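Local coordinates for possible transcriptional regulator, ArsR family protein (Rhodococcus sp. RHA1, PDB 3F6V) that probably binds DNA as a transcriptional regulator of the ArsR family, folding as a winged helix-turn-helix protein and pairing with a second subunit, at residues Q72-L77 against R108-R113; P58-L63 against S89-V94; A98-P103 against Q117-L122; L66-E71 against Y112-Q117. All blocks are in the same frame, centred on the assembly; numbering follows the deposited sequence. Where two conformers were deposited one is given.

Contact 1 of 4, residues Q72-L77 against R108-R113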
loop_
_atom_site.group_PDB
_atom_site.type_symbol
_atom_site.label_atom_id
_atom_site.label_comp_id
_atom_site.label_asym_id
_atom_site.label_seq_id
_atom_site.Cartn_x
_atom_site.Cartn_y
_atom_site.Cartn_z
ATOM N N GLN A 72 20.749 9.812 1.092
ATOM C CA GLN A 72 20.489 11.269 1.016
ATOM C C GLN A 72 20.092 11.910 2.315
ATOM O O GLN A 72 19.596 11.228 3.231
ATOM C CB GLN A 72 19.431 11.547 -0.039
ATOM C CG GLN A 72 19.924 11.183 -1.452
ATOM C CD GLN A 72 18.807 11.089 -2.456
ATOM O OE1 GLN A 72 18.132 12.083 -2.755
ATOM N NE2 GLN A 72 18.561 9.859 -2.970
ATOM N N THR A 73 20.306 13.235 2.422
ATOM C CA THR A 73 19.938 13.937 3.623
ATOM C C THR A 73 18.491 14.236 3.669
ATOM O O THR A 73 17.753 14.319 2.653
ATOM C CB THR A 73 20.667 15.287 3.782
ATOM O OG1 THR A 73 20.182 16.187 2.769
ATOM C CG2 THR A 73 22.197 15.090 3.646
ATOM N N VAL A 74 18.058 14.386 4.891
ATOM C CA VAL A 74 16.714 14.818 5.121
ATOM C C VAL A 74 16.375 16.097 4.334
ATOM O O VAL A 74 15.398 16.154 3.622
ATOM C CB VAL A 74 16.435 14.982 6.609
ATOM C CG1 VAL A 74 15.116 15.650 6.751
ATOM C CG2 VAL A 74 16.443 13.644 7.323
ATOM N N ASN A 75 17.253 17.100 4.408
ATOM C CA ASN A 75 16.978 18.361 3.713
ATOM C C ASN A 75 16.938 18.225 2.221
ATOM O O ASN A 75 16.123 18.853 1.563
ATOM C CB ASN A 75 18.045 19.407 4.078
ATOM C CG ASN A 75 17.904 19.870 5.517
ATOM O OD1 ASN A 75 16.979 19.452 6.237
ATOM N ND2 ASN A 75 18.825 20.707 5.957
ATOM N N ASN A 76 17.808 17.394 1.656
ATOM C CA ASN A 76 17.811 17.194 0.224
ATOM C C ASN A 76 16.533 16.460 -0.275
ATOM O O ASN A 76 15.989 16.792 -1.325
ATOM C CB ASN A 76 19.160 16.589 -0.242
ATOM C CG ASN A 76 20.356 17.613 -0.164
ATOM O OD1 ASN A 76 20.179 18.838 -0.319
ATOM N ND2 ASN A 76 21.560 17.102 0.049
ATOM N N LEU A 77 16.069 15.479 0.496
ATOM C CA LEU A 77 14.844 14.761 0.153
ATOM C C LEU A 77 13.655 15.682 0.269
ATOM O O LEU A 77 12.744 15.706 -0.577
ATOM C CB LEU A 77 14.673 13.568 1.129
ATOM C CG LEU A 77 15.630 12.381 0.907
ATOM C CD1 LEU A 77 15.662 11.452 2.104
ATOM C CD2 LEU A 77 15.344 11.616 -0.398
ATOM N N ARG A 108 26.505 17.639 10.950
ATOM C CA ARG A 108 25.251 18.397 10.922
ATOM C C ARG A 108 24.193 17.826 9.986
ATOM O O ARG A 108 23.176 18.497 9.747
ATOM C CB ARG A 108 25.525 19.845 10.478
ATOM C CG ARG A 108 26.343 20.704 11.461
ATOM C CD ARG A 108 26.631 22.137 10.932
ATOM N NE ARG A 108 27.517 22.204 9.743
ATOM C CZ ARG A 108 28.848 22.093 9.810
ATOM N NH1 ARG A 108 29.445 21.902 10.982
ATOM N NH2 ARG A 108 29.584 22.179 8.717
ATOM N N PHE A 109 24.421 16.617 9.433
ATOM C CA PHE A 109 23.480 16.025 8.474
ATOM C C PHE A 109 22.959 14.694 8.975
ATOM O O PHE A 109 23.680 13.934 9.611
ATOM C CB PHE A 109 24.162 15.752 7.133
ATOM C CG PHE A 109 24.694 16.967 6.460
ATOM C CD1 PHE A 109 23.845 17.811 5.774
ATOM C CD2 PHE A 109 26.050 17.260 6.517
ATOM C CE1 PHE A 109 24.343 18.953 5.150
ATOM C CE2 PHE A 109 26.553 18.375 5.891
ATOM C CZ PHE A 109 25.686 19.230 5.230
ATOM N N ARG A 110 21.718 14.404 8.660
ATOM C CA ARG A 110 21.201 13.093 8.956
ATOM C C ARG A 110 20.953 12.558 7.567
ATOM O O ARG A 110 20.382 13.252 6.716
ATOM C CB ARG A 110 19.898 13.192 9.720
ATOM C CG ARG A 110 19.326 11.867 10.124
ATOM C CD ARG A 110 18.401 12.089 11.281
ATOM N NE ARG A 110 17.695 10.899 11.737
ATOM C CZ ARG A 110 18.167 10.039 12.633
ATOM N NH1 ARG A 110 19.376 10.208 13.156
ATOM N NH2 ARG A 110 17.429 9.007 13.002
ATOM N N TYR A 111 21.404 11.334 7.352
ATOM C CA TYR A 111 21.270 10.642 6.075
ATOM C C TYR A 111 20.352 9.442 6.196
ATOM O O TYR A 111 20.363 8.756 7.225
ATOM C CB TYR A 111 22.625 10.118 5.639
ATOM C CG TYR A 111 23.618 11.185 5.250
ATOM C CD1 TYR A 111 23.684 11.691 3.954
ATOM C CD2 TYR A 111 24.489 11.689 6.197
ATOM C CE1 TYR A 111 24.655 12.646 3.579
ATOM C CE2 TYR A 111 25.424 12.663 5.870
ATOM C CZ TYR A 111 25.499 13.133 4.587
ATOM O OH TYR A 111 26.449 14.116 4.282
ATOM N N TYR A 112 19.577 9.189 5.148
ATOM C CA TYR A 112 18.722 7.991 5.079
ATOM C C TYR A 112 19.065 7.206 3.839
ATOM O O TYR A 112 19.405 7.766 2.813
ATOM C CB TYR A 112 17.253 8.398 5.046
ATOM C CG TYR A 112 16.741 8.729 6.432
ATOM C CD1 TYR A 112 16.305 7.715 7.296
ATOM C CD2 TYR A 112 16.753 10.032 6.893
ATOM C CE1 TYR A 112 15.892 7.998 8.580
ATOM C CE2 TYR A 112 16.314 10.358 8.208
ATOM C CZ TYR A 112 15.918 9.317 9.048
ATOM O OH TYR A 112 15.473 9.587 10.319
ATOM N N ARG A 113 18.956 5.886 3.935
ATOM C CA ARG A 113 19.195 4.990 2.813
ATOM C C ARG A 113 18.177 3.838 2.878
ATOM O O ARG A 113 17.681 3.488 3.952
ATOM C CB ARG A 113 20.629 4.441 2.874
ATOM C CG ARG A 113 20.909 3.506 4.051
ATOM C CD ARG A 113 22.435 3.281 4.116
ATOM N NE ARG A 113 22.805 2.262 5.099
ATOM C CZ ARG A 113 22.954 2.480 6.407
ATOM N NH1 ARG A 113 22.808 3.714 6.925
ATOM N NH2 ARG A 113 23.313 1.471 7.202
#

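Contact 2 of 4, residues P58-L63 against S89-V94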
loop_
_atom_site.group_PDB
_atom_site.type_symbol
_atom_site.label_atom_id
_atom_site.label_comp_id
_atom_site.label_asym_id
_atom_site.label_seq_id
_atom_site.Cartn_x
_atom_site.Cartn_y
_atom_site.Cartn_z
ATOM N N PRO A 58 1.424 8.028 -0.138
ATOM C CA PRO A 58 2.030 8.530 -1.378
ATOM C C PRO A 58 3.354 9.329 -1.226
ATOM O O PRO A 58 4.239 9.188 -2.082
ATOM C CB PRO A 58 0.953 9.456 -1.946
ATOM C CG PRO A 58 -0.327 8.912 -1.405
ATOM C CD PRO A 58 -0.034 8.289 -0.085
ATOM N N THR A 59 3.495 10.083 -0.151
ATOM C CA THR A 59 4.785 10.769 0.103
ATOM C C THR A 59 5.862 9.732 0.417
ATOM O O THR A 59 6.997 9.843 -0.097
ATOM C CB THR A 59 4.646 11.770 1.229
ATOM O OG1 THR A 59 3.722 12.770 0.810
ATOM C CG2 THR A 59 6.008 12.423 1.526
ATOM N N ARG A 60 5.538 8.736 1.262
ATOM C CA ARG A 60 6.497 7.686 1.508
ATOM C C ARG A 60 6.888 6.920 0.232
ATOM O O ARG A 60 8.048 6.544 0.087
ATOM C CB ARG A 60 6.005 6.764 2.625
ATOM C CG ARG A 60 5.922 7.517 3.910
ATOM C CD ARG A 60 5.727 6.639 5.134
ATOM N NE ARG A 60 4.362 6.229 5.435
ATOM C CZ ARG A 60 3.563 6.820 6.325
ATOM N NH1 ARG A 60 3.910 7.946 6.931
ATOM N NH2 ARG A 60 2.372 6.305 6.552
ATOM N N ARG A 61 5.947 6.653 -0.687
ATOM C CA ARG A 61 6.320 5.993 -1.953
ATOM C C ARG A 61 7.363 6.792 -2.682
ATOM O O ARG A 61 8.346 6.215 -3.200
ATOM C CB ARG A 61 5.135 5.798 -2.905
ATOM C CG ARG A 61 4.108 4.843 -2.320
ATOM C CD ARG A 61 3.156 4.302 -3.359
ATOM N NE ARG A 61 2.499 5.235 -4.226
ATOM C CZ ARG A 61 1.188 5.552 -4.184
ATOM N NH1 ARG A 61 0.398 5.163 -3.189
ATOM N NH2 ARG A 61 0.671 6.276 -5.138
ATOM N N ARG A 62 7.131 8.104 -2.743
ATOM C CA ARG A 62 8.071 8.954 -3.495
ATOM C C ARG A 62 9.420 9.018 -2.770
ATOM O O ARG A 62 10.457 9.000 -3.421
ATOM C CB ARG A 62 7.499 10.362 -3.668
ATOM C CG ARG A 62 8.366 11.281 -4.504
ATOM C CD ARG A 62 8.525 10.787 -5.928
ATOM N NE ARG A 62 9.425 11.639 -6.706
ATOM C CZ ARG A 62 10.321 11.170 -7.572
ATOM N NH1 ARG A 62 10.449 9.847 -7.781
ATOM N NH2 ARG A 62 11.091 12.025 -8.230
ATOM N N LEU A 63 9.407 9.053 -1.435
ATOM C CA LEU A 63 10.685 9.089 -0.704
ATOM C C LEU A 63 11.476 7.804 -0.990
ATOM O O LEU A 63 12.693 7.842 -1.202
ATOM C CB LEU A 63 10.464 9.211 0.791
ATOM C CG LEU A 63 10.065 10.595 1.290
ATOM C CD1 LEU A 63 9.506 10.558 2.698
ATOM C CD2 LEU A 63 11.285 11.541 1.241
ATOM N N SER A 89 10.906 14.532 7.614
ATOM C CA SER A 89 11.560 13.853 8.725
ATOM C C SER A 89 10.648 12.796 9.405
ATOM O O SER A 89 11.091 11.662 9.638
ATOM C CB SER A 89 12.065 14.887 9.766
ATOM O OG SER A 89 12.839 14.228 10.735
ATOM N N GLN A 90 9.407 13.163 9.708
ATOM C CA GLN A 90 8.476 12.245 10.372
ATOM C C GLN A 90 8.130 11.044 9.484
ATOM O O GLN A 90 8.049 9.918 9.988
ATOM C CB GLN A 90 7.201 12.957 10.813
ATOM C CG GLN A 90 6.200 12.045 11.486
ATOM C CD GLN A 90 4.967 12.799 11.989
ATOM O OE1 GLN A 90 4.312 13.534 11.234
ATOM N NE2 GLN A 90 4.636 12.605 13.268
ATOM N N HIS A 91 7.918 11.284 8.188
ATOM C CA HIS A 91 7.696 10.160 7.221
ATOM C C HIS A 91 8.923 9.247 7.235
ATOM O O HIS A 91 8.780 8.009 7.229
ATOM C CB HIS A 91 7.489 10.648 5.816
ATOM C CG HIS A 91 6.134 11.191 5.576
ATOM N ND1 HIS A 91 5.001 10.409 5.655
ATOM C CD2 HIS A 91 5.720 12.427 5.213
ATOM C CE1 HIS A 91 3.943 11.146 5.360
ATOM N NE2 HIS A 91 4.350 12.375 5.088
ATOM N N LEU A 92 10.145 9.830 7.249
ATOM C CA LEU A 92 11.360 8.995 7.288
ATOM C C LEU A 92 11.479 8.184 8.575
ATOM O O LEU A 92 11.978 7.047 8.535
ATOM C CB LEU A 92 12.627 9.823 7.031
ATOM C CG LEU A 92 12.686 10.293 5.558
ATOM C CD1 LEU A 92 13.665 11.497 5.442
ATOM C CD2 LEU A 92 13.104 9.195 4.579
ATOM N N ARG A 93 11.023 8.737 9.705
ATOM C CA ARG A 93 10.995 8.003 10.978
ATOM C C ARG A 93 10.035 6.804 10.914
ATOM O O ARG A 93 10.328 5.719 11.430
ATOM C CB ARG A 93 10.566 8.932 12.121
ATOM C CG ARG A 93 10.604 8.293 13.498
ATOM C CD ARG A 93 10.120 9.248 14.594
ATOM N NE ARG A 93 9.753 8.538 15.827
ATOM C CZ ARG A 93 10.603 8.291 16.821
ATOM N NH1 ARG A 93 11.865 8.700 16.730
ATOM N NH2 ARG A 93 10.195 7.638 17.902
ATOM N N VAL A 94 8.877 7.028 10.280
ATOM C CA VAL A 94 7.897 5.932 10.116
ATOM C C VAL A 94 8.507 4.837 9.229
ATOM O O VAL A 94 8.411 3.616 9.541
ATOM C CB VAL A 94 6.567 6.461 9.575
ATOM C CG1 VAL A 94 5.601 5.314 9.356
ATOM C CG2 VAL A 94 5.897 7.390 10.603
#

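Contact 3 of 4, residues A98-P103 against Q117-L122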
loop_
_atom_site.group_PDB
_atom_site.type_symbol
_atom_site.label_atom_id
_atom_site.label_comp_id
_atom_site.label_asym_id
_atom_site.label_seq_id
_atom_site.Cartn_x
_atom_site.Cartn_y
_atom_site.Cartn_z
ATOM N N ALA A 98 9.429 0.891 10.241
ATOM C CA ALA A 98 8.997 -0.234 9.402
ATOM C C ALA A 98 10.126 -1.042 8.791
ATOM O O ALA A 98 9.874 -2.006 8.087
ATOM C CB ALA A 98 8.030 0.249 8.342
ATOM N N GLY A 99 11.387 -0.667 9.039
ATOM C CA GLY A 99 12.513 -1.384 8.500
ATOM C C GLY A 99 12.803 -1.158 7.033
ATOM O O GLY A 99 13.585 -1.926 6.432
ATOM N N LEU A 100 12.260 -0.079 6.462
ATOM C CA LEU A 100 12.415 0.190 5.041
ATOM C C LEU A 100 13.580 1.133 4.724
ATOM O O LEU A 100 14.105 1.095 3.616
ATOM C CB LEU A 100 11.100 0.765 4.482
ATOM C CG LEU A 100 9.938 -0.238 4.449
ATOM C CD1 LEU A 100 8.592 0.457 4.260
ATOM C CD2 LEU A 100 10.195 -1.203 3.248
ATOM N N VAL A 101 13.919 1.973 5.695
ATOM C CA VAL A 101 15.072 2.892 5.540
ATOM C C VAL A 101 15.899 2.824 6.807
ATOM O O VAL A 101 15.427 2.343 7.851
ATOM C CB VAL A 101 14.652 4.349 5.227
ATOM C CG1 VAL A 101 13.791 4.407 3.960
ATOM C CG2 VAL A 101 13.944 4.965 6.350
ATOM N N THR A 102 17.121 3.362 6.724
ATOM C CA THR A 102 18.086 3.277 7.824
ATOM C C THR A 102 18.742 4.651 7.935
ATOM O O THR A 102 19.154 5.192 6.913
ATOM C CB THR A 102 19.166 2.195 7.448
ATOM O OG1 THR A 102 18.486 0.956 7.108
ATOM C CG2 THR A 102 20.107 1.969 8.587
ATOM N N PRO A 103 18.828 5.191 9.149
ATOM C CA PRO A 103 19.431 6.523 9.352
ATOM C C PRO A 103 20.923 6.421 9.708
ATOM O O PRO A 103 21.378 5.419 10.259
ATOM C CB PRO A 103 18.666 7.047 10.585
ATOM C CG PRO A 103 18.424 5.795 11.385
ATOM C CD PRO A 103 18.160 4.697 10.385
ATOM N N GLN A 117 16.480 -5.390 3.361
ATOM C CA GLN A 117 15.747 -6.380 4.174
ATOM C C GLN A 117 14.264 -5.989 4.193
ATOM O O GLN A 117 13.363 -6.823 4.064
ATOM C CB GLN A 117 16.270 -6.368 5.597
ATOM C CG GLN A 117 17.742 -6.780 5.715
ATOM C CD GLN A 117 18.009 -8.096 5.019
ATOM O OE1 GLN A 117 18.679 -8.165 4.002
ATOM N NE2 GLN A 117 17.498 -9.174 5.599
ATOM N N GLY A 118 13.999 -4.713 4.406
ATOM C CA GLY A 118 12.628 -4.231 4.480
ATOM C C GLY A 118 11.981 -4.263 3.127
ATOM O O GLY A 118 10.797 -4.584 2.985
ATOM N N LEU A 119 12.724 -3.870 2.106
ATOM C CA LEU A 119 12.161 -3.908 0.743
ATOM C C LEU A 119 11.768 -5.342 0.360
ATOM O O LEU A 119 10.764 -5.514 -0.346
ATOM C CB LEU A 119 13.146 -3.363 -0.294
ATOM C CG LEU A 119 13.349 -1.846 -0.157
ATOM C CD1 LEU A 119 14.462 -1.432 -1.121
ATOM C CD2 LEU A 119 12.077 -1.032 -0.450
ATOM N N ALA A 120 12.559 -6.356 0.735
ATOM C CA ALA A 120 12.215 -7.734 0.412
ATOM C C ALA A 120 10.891 -8.105 1.104
ATOM O O ALA A 120 10.073 -8.814 0.486
ATOM C CB ALA A 120 13.332 -8.668 0.835
ATOM N N GLN A 121 10.678 -7.657 2.337
ATOM C CA GLN A 121 9.410 -7.992 3.006
ATOM C C GLN A 121 8.253 -7.235 2.376
ATOM O O GLN A 121 7.164 -7.804 2.184
ATOM C CB GLN A 121 9.470 -7.723 4.494
ATOM C CG GLN A 121 10.440 -8.586 5.238
ATOM C CD GLN A 121 10.266 -10.067 4.982
ATOM O OE1 GLN A 121 11.245 -10.787 4.774
ATOM N NE2 GLN A 121 9.015 -10.538 4.985
ATOM N N LEU A 122 8.460 -5.972 1.985
ATOM C CA LEU A 122 7.453 -5.220 1.267
ATOM C C LEU A 122 7.023 -5.969 -0.015
ATOM O O LEU A 122 5.813 -6.131 -0.275
ATOM C CB LEU A 122 8.035 -3.838 0.985
ATOM C CG LEU A 122 7.189 -2.959 0.109
ATOM C CD1 LEU A 122 5.829 -2.868 0.767
ATOM C CD2 LEU A 122 7.857 -1.587 -0.039
#

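Contact 4 of 4, residues L66-E71 against Y112-Q117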
loop_
_atom_site.group_PDB
_atom_site.type_symbol
_atom_site.label_atom_id
_atom_site.label_comp_id
_atom_site.label_asym_id
_atom_site.label_seq_id
_atom_site.Cartn_x
_atom_site.Cartn_y
_atom_site.Cartn_z
ATOM N N LEU A 66 12.973 8.172 -4.439
ATOM C CA LEU A 66 14.098 9.094 -4.419
ATOM C C LEU A 66 15.357 8.442 -3.867
ATOM O O LEU A 66 16.478 8.671 -4.371
ATOM C CB LEU A 66 13.741 10.359 -3.659
ATOM C CG LEU A 66 12.745 11.273 -4.331
ATOM C CD1 LEU A 66 12.197 12.286 -3.332
ATOM C CD2 LEU A 66 13.336 11.988 -5.572
ATOM N N LEU A 67 15.228 7.638 -2.837
ATOM C CA LEU A 67 16.366 7.001 -2.216
ATOM C C LEU A 67 17.022 5.930 -3.086
ATOM O O LEU A 67 18.116 5.435 -2.738
ATOM C CB LEU A 67 15.952 6.445 -0.834
ATOM C CG LEU A 67 15.751 7.534 0.203
ATOM C CD1 LEU A 67 15.104 6.864 1.447
ATOM C CD2 LEU A 67 17.095 8.195 0.584
ATOM N N THR A 68 16.396 5.558 -4.198
ATOM C CA THR A 68 17.043 4.557 -5.077
ATOM C C THR A 68 18.314 5.075 -5.735
ATOM O O THR A 68 19.117 4.277 -6.179
ATOM C CB THR A 68 16.110 3.999 -6.171
ATOM O OG1 THR A 68 15.658 5.052 -7.013
ATOM C CG2 THR A 68 14.893 3.239 -5.540
ATOM N N SER A 69 18.470 6.397 -5.758
ATOM C CA SER A 69 19.680 6.991 -6.304
ATOM C C SER A 69 20.800 7.131 -5.253
ATOM O O SER A 69 21.874 7.686 -5.545
ATOM C CB SER A 69 19.343 8.351 -6.908
ATOM O OG SER A 69 19.437 9.345 -5.910
ATOM N N GLY A 70 20.576 6.609 -4.047
ATOM C CA GLY A 70 21.598 6.554 -3.020
ATOM C C GLY A 70 21.153 7.250 -1.743
ATOM O O GLY A 70 20.096 7.922 -1.699
ATOM N N GLU A 71 22.006 7.107 -0.737
ATOM C CA GLU A 71 21.787 7.682 0.569
ATOM C C GLU A 71 21.739 9.204 0.450
ATOM O O GLU A 71 22.573 9.825 -0.273
ATOM C CB GLU A 71 22.918 7.220 1.477
ATOM C CG GLU A 71 22.734 7.482 2.945
ATOM C CD GLU A 71 24.071 7.478 3.674
ATOM O OE1 GLU A 71 25.035 8.099 3.169
ATOM O OE2 GLU A 71 24.172 6.856 4.743
ATOM N N TYR A 112 19.577 9.189 5.148
ATOM C CA TYR A 112 18.722 7.991 5.079
ATOM C C TYR A 112 19.065 7.206 3.839
ATOM O O TYR A 112 19.405 7.766 2.813
ATOM C CB TYR A 112 17.253 8.398 5.046
ATOM C CG TYR A 112 16.741 8.729 6.432
ATOM C CD1 TYR A 112 16.305 7.715 7.296
ATOM C CD2 TYR A 112 16.753 10.032 6.893
ATOM C CE1 TYR A 112 15.892 7.998 8.580
ATOM C CE2 TYR A 112 16.314 10.358 8.208
ATOM C CZ TYR A 112 15.918 9.317 9.048
ATOM O OH TYR A 112 15.473 9.587 10.319
ATOM N N ARG A 113 18.956 5.886 3.935
ATOM C CA ARG A 113 19.195 4.990 2.813
ATOM C C ARG A 113 18.177 3.838 2.878
ATOM O O ARG A 113 17.681 3.488 3.952
ATOM C CB ARG A 113 20.629 4.441 2.874
ATOM C CG ARG A 113 20.909 3.506 4.051
ATOM C CD ARG A 113 22.435 3.281 4.116
ATOM N NE ARG A 113 22.805 2.262 5.099
ATOM C CZ ARG A 113 22.954 2.480 6.407
ATOM N NH1 ARG A 113 22.808 3.714 6.925
ATOM N NH2 ARG A 113 23.313 1.471 7.202
ATOM N N LEU A 114 17.912 3.250 1.722
ATOM C CA LEU A 114 17.003 2.102 1.667
ATOM C C LEU A 114 17.607 0.890 2.309
ATOM O O LEU A 114 18.825 0.645 2.198
ATOM C CB LEU A 114 16.625 1.777 0.204
ATOM C CG LEU A 114 15.697 2.825 -0.420
ATOM C CD1 LEU A 114 15.625 2.705 -1.906
ATOM C CD2 LEU A 114 14.328 2.780 0.199
ATOM N N ASP A 115 16.755 0.094 2.999
ATOM C CA ASP A 115 17.193 -1.163 3.581
ATOM C C ASP A 115 16.637 -2.331 2.743
ATOM O O ASP A 115 15.407 -2.578 2.777
ATOM C CB ASP A 115 16.679 -1.263 5.016
ATOM C CG ASP A 115 17.234 -2.444 5.747
ATOM O OD1 ASP A 115 17.770 -3.382 5.088
ATOM O OD2 ASP A 115 17.190 -2.395 7.015
ATOM N N PRO A 116 17.489 -3.080 2.009
ATOM C CA PRO A 116 17.001 -4.246 1.248
ATOM C C PRO A 116 16.184 -5.236 2.068
ATOM O O PRO A 116 15.290 -5.873 1.514
ATOM C CB PRO A 116 18.292 -4.908 0.773
ATOM C CG PRO A 116 19.234 -3.742 0.626
ATOM C CD PRO A 116 18.947 -2.834 1.783
ATOM N N GLN A 117 16.480 -5.390 3.361
ATOM C CA GLN A 117 15.747 -6.380 4.174
ATOM C C GLN A 117 14.264 -5.989 4.193
ATOM O O GLN A 117 13.363 -6.823 4.064
ATOM C CB GLN A 117 16.270 -6.368 5.597
ATOM C CG GLN A 117 17.742 -6.780 5.715
ATOM C CD GLN A 117 18.009 -8.096 5.019
ATOM O OE1 GLN A 117 18.679 -8.165 4.002
ATOM N NE2 GLN A 117 17.498 -9.174 5.599
HETATM O O HOH W 1 19.266 4.459 -0.485
HETATM O O HOH W 2 21.833 6.221 5.863
#

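Contact 1 of 4, residues Q72-L77 against R108-R113
Val74 CG2 meets the ring of Tyr112 at its edge, close to the ring plane, with CE2 3.4 Å away; the two side chains run alongside each other in the same direction. The rings of Phe109 and Tyr111 are both touched obliquely by one methyl, Thr73 CG2, which lies 3.5 Å from Tyr111 CE1 and 3.8 Å from Phe109 CD1. Thr73 can serve two ends at once because its chi1 of 69° sends the two branches different ways: the methyl is left for the rings, while OG1, 2.9 Å from Asn76 N, accepts the N-cap bond of helix 74-78. The backbones pair antiparallel. Gln72 and Tyr112 form a hydrogen-bonded pair, with Gln72 N to Tyr112 O at 3.0 Å and Tyr112 N to Gln72 O at 2.8 Å, and Thr73 and Tyr111 the non-hydrogen-bonded pair that follows. One further bond, from Val74 N to Arg110 O at 3.2 Å, carries the pairing into the first turn of the helix. Arg110 NE, 2.9 Å from Tyr112 OH, donates to the hydroxyl along the same strand. The two-residue strand 72-73 thus forms one margin of the three-stranded wing sheet, strand 109-114 runs down its middle and strand 101-106 lies beyond, while Leu92 and Thr96 of helix 85-97 pack on Tyr112.

Contact 2 of 4, residues P58-L63 against S89-V94
His91 is met by two side chains of helix 58-66, each crossing the histidine side chain at about a right angle. Thr59 lies over one ring face: its CG2 sits 4.1 Å from the ring centroid, a CH-pi contact, with CB offset toward the rim. Arg60 comes instead to the ring edge, where NH1 is 3.0 Å from His91 ND1 in a weak, strongly bent hydrogen bond of 123°. A bend at chi3 brings NH1 to the ring edge at ND1, and the guanidinium plane is inclined 57° to the ring. The same group has Val94 CG1 over the centre of one face, 4.0 Å from CZ, while its NE donates to Val54 O; with a bond at NE and a methyl on the face, the rotation of the group is largely set. The segments belong to helices 58-66 and 85-97 of the winged helix-turn-helix domain, the latter being, from its place in the fold, the probable DNA-recognition helix; their short axes pass 10.2 Å apart at 80°, nearly perpendicular. Leu63, which is buried, adds apolar contacts. Its CD1 reaches His91 CB at 3.7 Å and Leu92 CD2 at 4.3 Å, and Leu77 of helix 74-78 packs against both leucines. Also on helix 58-66, Arg61 forms a salt bridge with Asp50 of the second subunit.

Contact 3 of 4, residues A98-P103 against Q117-L122
Leu100 lays its CD2 methyl over the backbone of helix 116-129, 3.4 Å from Gly118 O, and with the same methyl meets two leucines of that helix, Leu119 CD2 at 4.2 Å and Leu122 CD2 at 4.1 Å. The torsions of Leu122 help to explain the second meeting: with CG anti to the backbone N (chi1 173°) and chi2 at 56°, CD2 is brought to the Leu100 methyl. The backbones come close at a pair of glycines. Gly99 O points at Gly118 CA, 3.2 Å away, in a CA-H...O contact; the absence of a side chain at Gly118 lets this carbonyl come so near. Gly99 itself, with phi at 76°, closes helix 85-97 in a Schellman motif, which turns the chain from that helix of the winged helix-turn-helix domain into the first strand of the hairpin that forms the wing. The contact therefore joins the turn leading into strand 101-106 to helix 116-129, the helix that follows the wing. Leu95 and Ala55 also pack on Leu100, and the same two leucines of helix 116-129 touch the second subunit: Leu119 packs on its Leu137 and Leu122 on its Trp130.

Contact 4 of 4, residues L66-E71 against Y112-Q117
Leu67 packs tightly against strand 109-114, its CB 3.7 Å from Leu114 CG and its CD2 3.2 Å from Tyr112 O. Leu114 CD1 reaches past it to Thr68, whose CG2 is 3.7 Å away. In Thr68 a chi1 of 60° directs the methyl at the leucine, while the hydroxyl bonds to Gln65 O. Beside these apolar groups a water bridges the backbones, donating to Leu67 O at 2.7 Å and accepting from Leu114 N, so the two polar atoms are satisfied although no direct hydrogen bond joins the segments. In the winged helix-turn-helix fold this is the connection from helix 58-66 to strand 72-73 laid along the central wing strand; Gly70, at a positive phi of 123°, lies in this turn, its N bonded to Leu67 O, and Leu137 of the second subunit packs on Leu114. The other end is looser, and its charged groups meet through water. Glu71 CA still makes a CA-H...O contact with Tyr112 O, and Glu71 CG lies against Arg113 CB at 3.7 Å, the two chains running side by side. Their charged ends do not join: Glu71 OE2 and Arg113 NH1 are 4.1 Å apart, too far for a salt bridge, with carboxylate and guanidinium planes turned 80° to each other. A second water lies at the guanidinium edge, in its plane, accepting from NH1 at 2.9 Å, and is also bonded to OE2. That carboxylate oxygen has its salt bridge with Arg104, and a bound magnesium ion lies about 4 Å from the Arg113 side chain.

Strand 109-114 ties contacts 1 and 4 together: they share Tyr112 and Arg113, and their centres are 11 Å apart. Contact 3 joins them through the next strand, where Arg113 O and Thr102 N, 2.8 Å apart, probably form a hydrogen bond, and it is closest to contact 4, at 9 Å between centres. Contact 2, between two helices, is about 12 Å from each of the others, centre to centre; Leu92 CD1 touches Tyr112 CD2 at 3.7 Å and links it to contacts 1 and 4. Magnesium lies near Arg113 in contact 4, about 9 Å from the Leu119 side chain of contact 3. Contacts 2, 3 and 4 all touch the second subunit, whereas contact 1 does not.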